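Local coordinates for protein endoglucanase (Uncultured bacterium, PDB 3X17) that probably hydrolyses internal beta-1,4-glucosidic bonds in cellulose, as a glycoside hydrolase family 9 endoglucanase with an N-terminal Ig-like domain, at residues Y371-W376 against G443-F448; R405-A410 against L447-L452. All coordinates share one frame; numbering follows the deposited sequence.

Interaction 1 of 2, residues Y371-W376 against G443-F448; sequences YAPVSW and GMLLLF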
ATOM      1  N   TYR A 371       7.959 -16.788   2.297  1.00 34.02           N
ATOM      2  CA  TYR A 371       8.377 -15.399   2.361  1.00 35.06           C
ATOM      3  C   TYR A 371       7.899 -14.673   1.107  1.00 35.27           C
ATOM      4  O   TYR A 371       8.279 -15.012  -0.016  1.00 36.17           O
ATOM      5  CB  TYR A 371       9.913 -15.267   2.488  1.00 33.68           C
ATOM      6  CG  TYR A 371      10.360 -13.852   2.835  1.00 32.18           C
ATOM      7  CD1 TYR A 371      10.247 -13.369   4.120  1.00 30.22           C
ATOM      8  CD2 TYR A 371      10.805 -12.979   1.850  1.00 32.38           C
ATOM      9  CE1 TYR A 371      10.639 -12.081   4.444  1.00 28.78           C
ATOM     10  CE2 TYR A 371      11.141 -11.689   2.145  1.00 30.45           C
ATOM     11  CZ  TYR A 371      11.112 -11.258   3.457  1.00 32.09           C
ATOM     12  OH  TYR A 371      11.480  -9.969   3.759  1.00 31.19           O
ATOM     13  N   ALA A 372       7.043 -13.686   1.285  1.00 34.85           N
ATOM     14  CA  ALA A 372       6.421 -13.068   0.116  1.00 35.23           C
ATOM     15  C   ALA A 372       6.105 -11.625   0.454  1.00 31.64           C
ATOM     16  O   ALA A 372       6.146 -11.251   1.631  1.00 34.59           O
ATOM     17  CB  ALA A 372       5.167 -13.836  -0.282  1.00 34.53           C
ATOM     18  N   PRO A 373       5.910 -10.781  -0.574  1.00 31.40           N
ATOM     19  CA  PRO A 373       5.639  -9.361  -0.300  1.00 31.19           C
ATOM     20  C   PRO A 373       4.380  -9.317   0.585  1.00 33.62           C
ATOM     21  O   PRO A 373       3.528 -10.196   0.475  1.00 32.38           O
ATOM     22  CB  PRO A 373       5.325  -8.784  -1.685  1.00 31.37           C
ATOM     23  CG  PRO A 373       5.986  -9.737  -2.674  1.00 32.04           C
ATOM     24  CD  PRO A 373       6.081 -11.076  -2.013  1.00 30.37           C
ATOM     25  N   VAL A 374       4.343  -8.406   1.542  1.00 31.75           N
ATOM     26  CA  VAL A 374       3.222  -8.320   2.484  1.00 31.05           C
ATOM     27  C   VAL A 374       1.920  -8.101   1.739  1.00 32.22           C
ATOM     28  O   VAL A 374       1.841  -7.239   0.836  1.00 29.55           O
ATOM     29  CB  VAL A 374       3.457  -7.162   3.469  1.00 32.05           C
ATOM     30  CG1 VAL A 374       2.170  -6.824   4.230  1.00 29.53           C
ATOM     31  CG2 VAL A 374       4.621  -7.529   4.405  1.00 28.22           C
ATOM     32  N   SER A 375       0.945  -8.973   2.015  1.00 32.00           N
ATOM     33  CA  SER A 375      -0.395  -8.869   1.412  1.00 31.75           C
ATOM     34  C   SER A 375      -1.456  -9.336   2.428  1.00 31.43           C
ATOM     35  O   SER A 375      -1.110  -9.920   3.439  1.00 31.10           O
ATOM     36  CB  SER A 375      -0.468  -9.763   0.150  1.00 32.70           C
ATOM     37  OG  SER A 375      -0.594 -11.123   0.531  1.00 34.61           O
ATOM     38  N   TRP A 376      -2.734  -9.059   2.158  1.00 31.96           N
ATOM     39  CA  TRP A 376      -3.836  -9.556   2.997  1.00 31.44           C
ATOM     40  C   TRP A 376      -3.989 -11.078   2.994  1.00 32.20           C
ATOM     41  O   TRP A 376      -4.604 -11.646   3.904  1.00 34.10           O
ATOM     42  CB  TRP A 376      -5.165  -8.881   2.629  1.00 31.15           C
ATOM     43  CG  TRP A 376      -5.658  -9.152   1.223  1.00 29.41           C
ATOM     44  CD1 TRP A 376      -5.559  -8.309   0.140  1.00 34.08           C
ATOM     45  CD2 TRP A 376      -6.421 -10.283   0.771  1.00 27.64           C
ATOM     46  NE1 TRP A 376      -6.108  -8.901  -0.977  1.00 31.42           N
ATOM     47  CE2 TRP A 376      -6.652 -10.105  -0.619  1.00 29.93           C
ATOM     48  CE3 TRP A 376      -6.853 -11.462   1.378  1.00 32.09           C
ATOM     49  CZ2 TRP A 376      -7.361 -11.031  -1.395  1.00 34.32           C
ATOM     50  CZ3 TRP A 376      -7.565 -12.401   0.602  1.00 32.59           C
ATOM     51  CH2 TRP A 376      -7.813 -12.169  -0.771  1.00 37.11           C
ATOM     52  N   GLY A 443       9.015  -3.261  -3.205  1.00 32.42           N
ATOM     53  CA  GLY A 443       9.864  -2.187  -2.733  1.00 30.63           C
ATOM     54  C   GLY A 443      10.168  -2.328  -1.255  1.00 31.86           C
ATOM     55  O   GLY A 443      11.316  -2.176  -0.814  1.00 29.50           O
ATOM     56  N   MET A 444       9.125  -2.631  -0.493  1.00 31.30           N
ATOM     57  CA  MET A 444       9.252  -2.886   0.942  1.00 31.23           C
ATOM     58  C   MET A 444      10.194  -4.065   1.250  1.00 29.85           C
ATOM     59  O   MET A 444      10.990  -3.956   2.144  1.00 30.81           O
ATOM     60  CB  MET A 444       7.873  -3.108   1.589  1.00 28.75           C
ATOM     61  CG  MET A 444       7.909  -3.193   3.126  1.00 33.09           C
ATOM     62  SD  MET A 444       6.353  -3.844   3.794  1.00 32.91           S
ATOM     63  CE  MET A 444       5.202  -2.560   3.328  1.00 32.42           C
ATOM     64  N   LEU A 445      10.131  -5.164   0.506  1.00 30.76           N
ATOM     65  CA  LEU A 445      11.083  -6.256   0.759  1.00 31.63           C
ATOM     66  C   LEU A 445      12.534  -5.868   0.462  1.00 32.68           C
ATOM     67  O   LEU A 445      13.443  -6.255   1.212  1.00 32.27           O
ATOM     68  CB  LEU A 445      10.721  -7.560   0.037  1.00 32.93           C
ATOM     69  CG  LEU A 445       9.295  -8.101   0.204  1.00 33.05           C
ATOM     70  CD1 LEU A 445       9.108  -9.307  -0.695  1.00 35.54           C
ATOM     71  CD2 LEU A 445       8.954  -8.414   1.657  1.00 29.45           C
ATOM     72  N   LEU A 446      12.749  -5.074  -0.587  1.00 31.48           N
ATOM     73  CA  LEU A 446      14.079  -4.496  -0.848  1.00 33.70           C
ATOM     74  C   LEU A 446      14.556  -3.655   0.332  1.00 33.59           C
ATOM     75  O   LEU A 446      15.669  -3.848   0.817  1.00 35.94           O
ATOM     76  CB  LEU A 446      14.082  -3.634  -2.114  1.00 32.57           C
ATOM     77  CG  LEU A 446      13.797  -4.402  -3.405  1.00 35.01           C
ATOM     78  CD1 LEU A 446      13.355  -3.442  -4.510  1.00 32.56           C
ATOM     79  CD2 LEU A 446      15.033  -5.189  -3.840  1.00 34.80           C
ATOM     80  N   LEU A 447      13.674  -2.819   0.873  1.00 32.11           N
ATOM     81  CA  LEU A 447      14.044  -2.017   2.003  1.00 32.23           C
ATOM     82  C   LEU A 447      14.274  -2.837   3.264  1.00 32.42           C
ATOM     83  O   LEU A 447      15.054  -2.429   4.114  1.00 36.54           O
ATOM     84  CB  LEU A 447      13.031  -0.898   2.259  1.00 32.13           C
ATOM     85  CG  LEU A 447      12.962   0.196   1.188  1.00 33.82           C
ATOM     86  CD1 LEU A 447      11.817   1.171   1.471  1.00 30.78           C
ATOM     87  CD2 LEU A 447      14.294   0.927   1.022  1.00 35.02           C
ATOM     88  N   PHE A 448      13.565  -3.948   3.439  1.00 31.89           N
ATOM     89  CA  PHE A 448      13.818  -4.788   4.625  1.00 32.98           C
ATOM     90  C   PHE A 448      15.269  -5.320   4.574  1.00 32.74           C
ATOM     91  O   PHE A 448      15.976  -5.308   5.578  1.00 32.17           O
ATOM     92  CB  PHE A 448      12.867  -5.979   4.693  1.00 32.35           C
ATOM     93  CG  PHE A 448      11.468  -5.644   5.195  1.00 35.36           C
ATOM     94  CD1 PHE A 448      11.195  -4.436   5.830  1.00 37.24           C
ATOM     95  CD2 PHE A 448      10.439  -6.560   5.053  1.00 36.74           C
ATOM     96  CE1 PHE A 448       9.907  -4.144   6.297  1.00 37.84           C
ATOM     97  CE2 PHE A 448       9.149  -6.293   5.555  1.00 38.00           C
ATOM     98  CZ  PHE A 448       8.891  -5.081   6.170  1.00 37.73           C
TER
HETATM   99  O   HOH W   1      13.121  -8.768   1.782  1.00 33.26           O

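Interaction 2 of 2, residues R405-A410 against L447-L452; sequences RILEGA and LFAHHL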
ATOM      1  N   ARG A 405      16.024 -15.912   4.412  1.00 34.11           N
ATOM      2  CA  ARG A 405      14.816 -15.693   3.624  1.00 33.08           C
ATOM      3  C   ARG A 405      14.572 -14.224   3.292  1.00 34.25           C
ATOM      4  O   ARG A 405      14.224 -13.887   2.156  1.00 34.35           O
ATOM      5  CB  ARG A 405      13.606 -16.345   4.287  1.00 34.48           C
ATOM      6  CG  ARG A 405      13.845 -17.809   4.585  1.00 41.11           C
ATOM      7  CD  ARG A 405      12.675 -18.674   4.208  1.00 53.57           C
ATOM      8  NE  ARG A 405      13.099 -19.884   3.511  1.00 66.05           N
ATOM      9  CZ  ARG A 405      13.497 -21.019   4.094  1.00 71.13           C
ATOM     10  NH1 ARG A 405      13.582 -21.125   5.426  1.00 70.02           N
ATOM     11  NH2 ARG A 405      13.827 -22.058   3.331  1.00 69.83           N
ATOM     12  N   ILE A 406      14.876 -13.335   4.232  1.00 33.98           N
ATOM     13  CA  ILE A 406      14.714 -11.908   3.974  1.00 34.35           C
ATOM     14  C   ILE A 406      15.636 -11.442   2.840  1.00 36.08           C
ATOM     15  O   ILE A 406      15.206 -10.712   1.931  1.00 35.60           O
ATOM     16  CB  ILE A 406      14.941 -11.076   5.250  1.00 33.00           C
ATOM     17  CG1 ILE A 406      13.810 -11.330   6.244  1.00 32.58           C
ATOM     18  CG2 ILE A 406      15.026  -9.581   4.916  1.00 31.82           C
ATOM     19  CD1 ILE A 406      14.012 -10.693   7.621  1.00 28.81           C
ATOM     20  N   LEU A 407      16.886 -11.912   2.856  1.00 34.78           N
ATOM     21  CA  LEU A 407      17.855 -11.484   1.842  1.00 36.62           C
ATOM     22  C   LEU A 407      17.592 -12.120   0.481  1.00 37.01           C
ATOM     23  O   LEU A 407      17.748 -11.473  -0.568  1.00 36.24           O
ATOM     24  CB  LEU A 407      19.298 -11.735   2.302  1.00 36.93           C
ATOM     25  CG  LEU A 407      19.686 -11.078   3.647  1.00 36.56           C
ATOM     26  CD1 LEU A 407      21.053 -11.628   4.091  1.00 39.10           C
ATOM     27  CD2 LEU A 407      19.748  -9.536   3.548  1.00 36.53           C
ATOM     28  N   GLU A 408      17.161 -13.375   0.506  1.00 36.28           N
ATOM     29  CA  GLU A 408      16.736 -14.065  -0.710  1.00 39.31           C
ATOM     30  C   GLU A 408      15.496 -13.388  -1.360  1.00 37.32           C
ATOM     31  O   GLU A 408      15.470 -13.166  -2.570  1.00 38.25           O
ATOM     32  CB  GLU A 408      16.513 -15.575  -0.430  1.00 37.77           C
ATOM     33  CG  GLU A 408      16.021 -16.391  -1.617  1.00 48.84           C
ATOM     34  CD  GLU A 408      16.934 -16.296  -2.859  1.00 62.98           C
ATOM     35  OE1 GLU A 408      18.145 -15.997  -2.700  1.00 65.12           O
ATOM     36  OE2 GLU A 408      16.436 -16.520  -3.993  1.00 64.40           O
ATOM     37  N   GLY A 409      14.523 -12.977  -0.545  1.00 37.43           N
ATOM     38  CA  GLY A 409      13.330 -12.291  -1.058  1.00 34.44           C
ATOM     39  C   GLY A 409      13.670 -11.009  -1.808  1.00 35.78           C
ATOM     40  O   GLY A 409      13.273 -10.802  -2.967  1.00 35.96           O
ATOM     41  N   ALA A 410      14.508 -10.191  -1.197  1.00 34.45           N
ATOM     42  CA  ALA A 410      14.964  -9.000  -1.865  1.00 35.96           C
ATOM     43  C   ALA A 410      15.690  -9.412  -3.142  1.00 36.42           C
ATOM     44  O   ALA A 410      15.497  -8.804  -4.190  1.00 35.61           O
ATOM     45  CB  ALA A 410      15.853  -8.188  -0.954  1.00 34.77           C
ATOM     46  N   LEU A 447      13.674  -2.819   0.873  1.00 32.11           N
ATOM     47  CA  LEU A 447      14.044  -2.017   2.003  1.00 32.23           C
ATOM     48  C   LEU A 447      14.274  -2.837   3.264  1.00 32.42           C
ATOM     49  O   LEU A 447      15.054  -2.429   4.114  1.00 36.54           O
ATOM     50  CB  LEU A 447      13.031  -0.898   2.259  1.00 32.13           C
ATOM     51  CG  LEU A 447      12.962   0.196   1.188  1.00 33.82           C
ATOM     52  CD1 LEU A 447      11.817   1.171   1.471  1.00 30.78           C
ATOM     53  CD2 LEU A 447      14.294   0.927   1.022  1.00 35.02           C
ATOM     54  N   PHE A 448      13.565  -3.948   3.439  1.00 31.89           N
ATOM     55  CA  PHE A 448      13.818  -4.788   4.625  1.00 32.98           C
ATOM     56  C   PHE A 448      15.269  -5.320   4.574  1.00 32.74           C
ATOM     57  O   PHE A 448      15.976  -5.308   5.578  1.00 32.17           O
ATOM     58  CB  PHE A 448      12.867  -5.979   4.693  1.00 32.35           C
ATOM     59  CG  PHE A 448      11.468  -5.644   5.195  1.00 35.36           C
ATOM     60  CD1 PHE A 448      11.195  -4.436   5.830  1.00 37.24           C
ATOM     61  CD2 PHE A 448      10.439  -6.560   5.053  1.00 36.74           C
ATOM     62  CE1 PHE A 448       9.907  -4.144   6.297  1.00 37.84           C
ATOM     63  CE2 PHE A 448       9.149  -6.293   5.555  1.00 38.00           C
ATOM     64  CZ  PHE A 448       8.891  -5.081   6.170  1.00 37.73           C
ATOM     65  N   ALA A 449      15.657  -5.831   3.413  1.00 29.74           N
ATOM     66  CA  ALA A 449      16.983  -6.391   3.188  1.00 34.73           C
ATOM     67  C   ALA A 449      18.053  -5.305   3.320  1.00 33.72           C
ATOM     68  O   ALA A 449      19.009  -5.452   4.077  1.00 36.49           O
ATOM     69  CB  ALA A 449      17.051  -7.073   1.783  1.00 30.86           C
ATOM     70  N   HIS A 450      17.797  -4.163   2.707  1.00 36.23           N
ATOM     71  CA  HIS A 450      18.620  -2.978   2.892  1.00 38.78           C
ATOM     72  C   HIS A 450      18.837  -2.640   4.366  1.00 40.85           C
ATOM     73  O   HIS A 450      19.899  -2.145   4.750  1.00 39.71           O
ATOM     74  CB  HIS A 450      18.001  -1.779   2.173  1.00 39.37           C
ATOM     75  CG  HIS A 450      18.790  -0.511   2.329  1.00 42.53           C
ATOM     76  ND1 HIS A 450      20.054  -0.351   1.795  1.00 43.86           N
ATOM     77  CD2 HIS A 450      18.509   0.642   2.984  1.00 41.79           C
ATOM     78  CE1 HIS A 450      20.482   0.876   2.047  1.00 45.02           C
ATOM     79  NE2 HIS A 450      19.587   1.481   2.809  1.00 46.38           N
ATOM     80  N   HIS A 451      17.815  -2.856   5.178  1.00 40.98           N
ATOM     81  CA  HIS A 451      17.907  -2.511   6.577  1.00 43.41           C
ATOM     82  C   HIS A 451      18.836  -3.483   7.334  1.00 44.74           C
ATOM     83  O   HIS A 451      19.527  -3.088   8.285  1.00 44.11           O
ATOM     84  CB  HIS A 451      16.520  -2.470   7.210  1.00 42.59           C
ATOM     85  CG  HIS A 451      16.521  -1.965   8.616  1.00 49.56           C
ATOM     86  ND1 HIS A 451      16.785  -2.783   9.699  1.00 57.27           N
ATOM     87  CD2 HIS A 451      16.392  -0.712   9.116  1.00 52.02           C
ATOM     88  CE1 HIS A 451      16.790  -2.060  10.807  1.00 55.64           C
ATOM     89  NE2 HIS A 451      16.571  -0.797  10.479  1.00 55.74           N
ATOM     90  N   LEU A 452      18.858  -4.749   6.906  1.00 44.02           N
ATOM     91  CA  LEU A 452      19.723  -5.759   7.544  1.00 44.37           C
ATOM     92  C   LEU A 452      21.179  -5.631   7.081  1.00 44.38           C
ATOM     93  O   LEU A 452      22.113  -5.926   7.827  1.00 44.99           O
ATOM     94  CB  LEU A 452      19.234  -7.165   7.208  1.00 43.68           C
ATOM     95  CG  LEU A 452      17.875  -7.631   7.744  1.00 39.82           C
ATOM     96  CD1 LEU A 452      17.781  -9.079   7.433  1.00 32.91           C
ATOM     97  CD2 LEU A 452      17.748  -7.401   9.258  1.00 34.21           C
TER

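Interaction 1 of 2, residues Y371-W376 against G443-F448
Leu445 lays its two methyls over Pro373 and against the phenol end of Tyr371, joining the loop between helices 354-366 and 381-390 to helix 435-452 in the (alpha/alpha)6 barrel of this family 9 enzyme. The leucine side chain crosses the proline at about a right angle. Its CD1 sits 3.5 Å from Pro373 CA and 3.7 Å from Pro373 CG. CD2 turns to the tyrosine, 4.0 Å from Tyr371 CE2, and the two side chains run past each other in opposite directions. With Tyr371 CG anti to the backbone N (chi1 -168°), the ring starts out beside the carbonyl carbon, and its hydroxyl end comes near the helix; the ring also meets Tyr384 edge-to-face. An alanine in place of Leu445 would probably open a gap beside Pro373 and leave the end of the tyrosine ring without the leucine methyl beside it. One helical turn on, Phe448 turns a ring edge to the phenol oxygen, with Tyr371 OH 3.8 Å from Phe448 CD2 and near the ring plane; Phe448 also stacks on Phe385. Farther along the loop, Val374 CG2 lies 4.1 Å from Met444 SD. No direct hydrogen bond spans the contact, but a water does: Tyr371 OH donates to it over 2.8 Å, and it donates in turn to the carbonyl Leu445 O over 2.6 Å.

Interaction 2 of 2, residues R405-A410 against L447-L452
The backbones come nearest at Leu407 and Ala449, with CA atoms 5.3 Å apart, where the short helical segments 405-410 and 447-452 cross at -129° with their axes 8.5 Å from each other. This is a helix-helix contact of the (alpha/alpha)6 barrel, between helix 396-418 and the C-terminal turns of helix 435-452. Ala449 points at the partner helix, and a small side chain here is consistent with so close an approach of the backbones. Ala410 faces Ala449 from the other helix, but the modelled separation of their two methyls is too short to be trusted in detail.

Ile406 and Leu452 make another part of the contact, their side chains meeting at about a right angle. Leu452 CD1 lies against the isoleucine branches, 3.8 Å from Ile406 CG2 and 4.1 Å from Ile406 CD1. In Ile406, CG1 is anti to the carbonyl carbon (chi1 -69°), which leaves CG2 anti to the backbone N and close to Leu452. That same CG2 lies 4.2 Å from Phe448 CB, touching the phenylalanine at its root while the ring leads away from this helix. Leu407 brings only its CD2 in, 4.1 Å from Ala449 CB, and the same methyl comes within 4.4 Å of Leu452 CD1.

Other helices close around the pair: Tyr458 of helix 456-469 touches both Ala410 and Ala449, and Val388 and Thr389 of helix 381-390 meet Leu452. Glu408, whose side chain sets off away from the partner helix, forms a salt bridge with Arg411. No hydrogen bond crosses between the two segments, so what holds them together is the fit of methyls and the burial of apolar surface, while backbone bonds such as Gly409 N to Arg405 O and His451 N to Leu447 O stay within each helix.

From the N terminus, the chain passes the Ig-like domain and enters the family 9 region, where the loop 371-376 comes first, then helix 396-418, then helix 435-452. Interaction 1 closes a span of 66 residues and interaction 2 a span of 36; interaction 2 starts inside the loop closed by interaction 1 but ends a little beyond it. Both end on helix 435-452, in overlapping windows that share Leu447 and Phe448, so one helix receives the loop and, a turn or so later, the earlier helix. The two contacts also touch directly, with Tyr371 OH 3.7 Å from Ile406 CG1. Together they bring a loop and two helices of the barrel into one continuous packed region.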